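Local atomic coordinates of cytochrome c (Pseudomonas aeruginosa, PDB entry 6RTE), a protein that acts as a dihydro-heme d1 dehydrogenase in heme d1 biosynthesis, pairing a heme c-binding cytochrome c part with an eight-bladed beta-propeller. Residues 143-148 with 454-459. Residues are numbered along the deposited sequence; the frame is centred on the assembly and turned at random.
Sequences EADPLN and FTRDGR
Asn148 OD1 is gripped twice: the backbone N of Arg456 donates to it at 2.9 Å, a nearly straight bond (163°) that arrives from above the carbonyl plane, and the side-chain amide of Asn496 supplies a second hydrogen bond. A chi1 of -153°, roughly trans to the backbone N, swings the amide of Asn148 across to the start of the other loop, where Asn148 OD1 also lies 3.5 Å from Arg456 CG.

The long arm of Arg456 returns the reach. Arg456 CD lies against Asn148 CB, and a bend at chi3 (-59°) turns the guanidinium toward residues 145-147. There Arg456 NH1 forms a salt bridge of 3.0 Å with the syn lone pair of Asp145 OD2; the two planes are turned 62° apart, and the hydrogen bond is well off straight. Leu147 CB packs on one face of the Arg456 guanidinium, 3.8 Å from its plane and over the centre, while Leu147 CD1 touches Arg456 NH2 at 3.7 Å. The acid is steadied by its own loop, since OD1 accepts the backbone N of Leu147 in an Asx turn.

Within residues 454-459, Asp457 OD1 accepts both Thr455 OG1 and the backbone N of Arg459, bracing the type I turn Thr455-Gly458. A water donates to the same OD1 and links weakly to Asn148 ND2. Helix 497-501 adjoins both loops, through Leu147 and through the bond from Asn499 to Thr455 O.

The contact thus ties the loop entering strand 150-154, whose blade is completed by the C-terminal strand 491-496, to the hairpin turn of blade 449-488, where the ring of the eight-bladed beta-propeller closes.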
ATOM      1  N   GLU A 143      -6.772 -17.774 -21.480  1.00 45.34           N
ATOM      2  CA  GLU A 143      -6.323 -19.134 -21.223  1.00 46.65           C
ATOM      3  C   GLU A 143      -5.331 -19.227 -20.070  1.00 43.38           C
ATOM      4  O   GLU A 143      -5.121 -20.322 -19.544  1.00 43.67           O
ATOM      5  CB  GLU A 143      -5.709 -19.726 -22.504  1.00 55.08           C
ATOM      6  CG  GLU A 143      -6.666 -19.651 -23.701  1.00 62.31           C
ATOM      7  CD  GLU A 143      -6.485 -20.772 -24.715  1.00 69.04           C
ATOM      8  OE1 GLU A 143      -5.702 -20.590 -25.674  1.00 72.36           O
ATOM      9  OE2 GLU A 143      -7.147 -21.829 -24.569  1.00 70.47           O
ATOM     10  N   ALA A 144      -4.751 -18.110 -19.644  1.00 42.28           N
ATOM     11  CA  ALA A 144      -3.785 -18.141 -18.556  1.00 42.34           C
ATOM     12  C   ALA A 144      -4.430 -18.638 -17.264  1.00 36.82           C
ATOM     13  O   ALA A 144      -5.639 -18.506 -17.045  1.00 34.79           O
ATOM     14  CB  ALA A 144      -3.192 -16.749 -18.335  1.00 45.70           C
ATOM     15  N   ASP A 145      -3.609 -19.210 -16.405  1.00 36.16           N
ATOM     16  CA  ASP A 145      -4.074 -19.702 -15.113  1.00 36.24           C
ATOM     17  C   ASP A 145      -4.532 -18.530 -14.250  1.00 34.62           C
ATOM     18  O   ASP A 145      -3.715 -17.657 -13.911  1.00 35.20           O
ATOM     19  CB  ASP A 145      -2.947 -20.493 -14.443  1.00 39.83           C
ATOM     20  CG  ASP A 145      -3.282 -20.916 -13.021  1.00 40.78           C
ATOM     21  OD1 ASP A 145      -4.434 -20.711 -12.568  1.00 38.77           O
ATOM     22  OD2 ASP A 145      -2.369 -21.456 -12.356  1.00 42.69           O
ATOM     23  N   PRO A 146      -5.815 -18.452 -13.882  1.00 32.87           N
ATOM     24  CA  PRO A 146      -6.269 -17.302 -13.074  1.00 30.36           C
ATOM     25  C   PRO A 146      -5.543 -17.165 -11.746  1.00 29.31           C
ATOM     26  O   PRO A 146      -5.396 -16.038 -11.229  1.00 28.09           O
ATOM     27  CB  PRO A 146      -7.762 -17.583 -12.850  1.00 31.22           C
ATOM     28  CG  PRO A 146      -8.142 -18.589 -13.898  1.00 34.80           C
ATOM     29  CD  PRO A 146      -6.907 -19.401 -14.166  1.00 35.87           C
ATOM     30  N   LEU A 147      -5.100 -18.268 -11.161  1.00 31.67           N
ATOM     31  CA  LEU A 147      -4.469 -18.238  -9.847  1.00 34.13           C
ATOM     32  C   LEU A 147      -2.975 -17.937  -9.906  1.00 32.94           C
ATOM     33  O   LEU A 147      -2.344 -17.798  -8.850  1.00 34.28           O
ATOM     34  CB  LEU A 147      -4.700 -19.580  -9.131  1.00 38.85           C
ATOM     35  CG  LEU A 147      -6.172 -19.871  -8.817  1.00 42.15           C
ATOM     36  CD1 LEU A 147      -6.320 -21.238  -8.157  1.00 46.98           C
ATOM     37  CD2 LEU A 147      -6.785 -18.786  -7.940  1.00 39.47           C
ATOM     38  N   ASN A 148      -2.387 -17.826 -11.099  1.00 32.39           N
ATOM     39  CA  ASN A 148      -0.986 -17.444 -11.205  1.00 32.70           C
ATOM     40  C   ASN A 148      -0.801 -16.085 -11.871  1.00 32.85           C
ATOM     41  O   ASN A 148       0.327 -15.728 -12.222  1.00 32.40           O
ATOM     42  CB  ASN A 148      -0.198 -18.516 -11.962  1.00 37.38           C
ATOM     43  CG  ASN A 148       1.264 -18.542 -11.559  1.00 39.16           C
ATOM     44  OD1 ASN A 148       1.651 -17.978 -10.529  1.00 37.58           O
ATOM     45  ND2 ASN A 148       2.084 -19.206 -12.362  1.00 42.79           N
ATOM     46  N   PHE A 454       6.532 -13.973  -5.721  1.00 36.34           N
ATOM     47  CA  PHE A 454       6.763 -15.271  -6.341  1.00 37.02           C
ATOM     48  C   PHE A 454       5.561 -15.715  -7.170  1.00 36.20           C
ATOM     49  O   PHE A 454       4.436 -15.248  -6.975  1.00 34.90           O
ATOM     50  CB  PHE A 454       7.051 -16.348  -5.281  1.00 38.70           C
ATOM     51  CG  PHE A 454       8.268 -16.078  -4.445  1.00 40.90           C
ATOM     52  CD1 PHE A 454       8.169 -15.333  -3.282  1.00 40.33           C
ATOM     53  CD2 PHE A 454       9.501 -16.582  -4.816  1.00 44.97           C
ATOM     54  CE1 PHE A 454       9.283 -15.078  -2.506  1.00 43.23           C
ATOM     55  CE2 PHE A 454      10.631 -16.334  -4.041  1.00 48.51           C
ATOM     56  CZ  PHE A 454      10.519 -15.582  -2.884  1.00 47.63           C
ATOM     57  N   THR A 455       5.820 -16.635  -8.100  1.00 37.81           N
ATOM     58  CA  THR A 455       4.752 -17.418  -8.710  1.00 39.15           C
ATOM     59  C   THR A 455       4.062 -18.259  -7.640  1.00 40.26           C
ATOM     60  O   THR A 455       4.590 -18.472  -6.544  1.00 42.32           O
ATOM     61  CB  THR A 455       5.293 -18.341  -9.799  1.00 39.72           C
ATOM     62  OG1 THR A 455       6.399 -19.096  -9.279  1.00 41.32           O
ATOM     63  CG2 THR A 455       5.745 -17.552 -11.022  1.00 39.75           C
ATOM     64  N   ARG A 456       2.871 -18.764  -7.978  1.00 39.42           N
ATOM     65  CA  ARG A 456       2.078 -19.467  -6.972  1.00 40.06           C
ATOM     66  C   ARG A 456       2.824 -20.678  -6.421  1.00 39.53           C
ATOM     67  O   ARG A 456       2.699 -20.987  -5.232  1.00 39.47           O
ATOM     68  CB  ARG A 456       0.719 -19.877  -7.550  1.00 41.89           C
ATOM     69  CG  ARG A 456       0.777 -20.836  -8.733  1.00 46.31           C
ATOM     70  CD  ARG A 456      -0.619 -21.150  -9.272  1.00 50.39           C
ATOM     71  NE  ARG A 456      -1.485 -21.760  -8.258  1.00 53.43           N
ATOM     72  CZ  ARG A 456      -2.471 -22.614  -8.525  1.00 54.75           C
ATOM     73  NH1 ARG A 456      -2.729 -22.978  -9.775  1.00 54.10           N
ATOM     74  NH2 ARG A 456      -3.199 -23.116  -7.537  1.00 56.02           N
ATOM     75  N   ASP A 457       3.621 -21.352  -7.250  1.00 39.68           N
ATOM     76  CA  ASP A 457       4.395 -22.512  -6.815  1.00 41.32           C
ATOM     77  C   ASP A 457       5.805 -22.155  -6.352  1.00 44.10           C
ATOM     78  O   ASP A 457       6.578 -23.060  -6.012  1.00 45.02           O
ATOM     79  CB  ASP A 457       4.473 -23.547  -7.946  1.00 43.15           C
ATOM     80  CG  ASP A 457       5.277 -23.053  -9.140  1.00 48.06           C
ATOM     81  OD1 ASP A 457       5.692 -21.872  -9.136  1.00 49.91           O
ATOM     82  OD2 ASP A 457       5.499 -23.843 -10.085  1.00 50.76           O
ATOM     83  N   GLY A 458       6.163 -20.872  -6.331  1.00 44.20           N
ATOM     84  CA  GLY A 458       7.456 -20.455  -5.822  1.00 45.70           C
ATOM     85  C   GLY A 458       8.634 -20.711  -6.731  1.00 45.42           C
ATOM     86  O   GLY A 458       9.776 -20.471  -6.317  1.00 48.56           O
ATOM     87  N   ARG A 459       8.404 -21.187  -7.959  1.00 43.67           N
ATOM     88  CA  ARG A 459       9.510 -21.499  -8.857  1.00 46.93           C
ATOM     89  C   ARG A 459      10.222 -20.255  -9.379  1.00 46.39           C
ATOM     90  O   ARG A 459      11.399 -20.344  -9.752  1.00 45.54           O
ATOM     91  CB  ARG A 459       9.018 -22.327 -10.046  1.00 51.10           C
ATOM     92  CG  ARG A 459       8.874 -23.816  -9.764  1.00 58.19           C
ATOM     93  CD  ARG A 459       8.549 -24.574 -11.051  1.00 64.25           C
ATOM     94  NE  ARG A 459       7.329 -24.064 -11.682  1.00 65.50           N
ATOM     95  CZ  ARG A 459       7.100 -24.054 -12.994  1.00 65.96           C
ATOM     96  NH1 ARG A 459       5.956 -23.560 -13.456  1.00 65.10           N
ATOM     97  NH2 ARG A 459       8.010 -24.520 -13.846  1.00 66.48           N
TER
HETATM   98  O   HOH W   1       5.050 -20.976 -11.981  1.00 54.59           O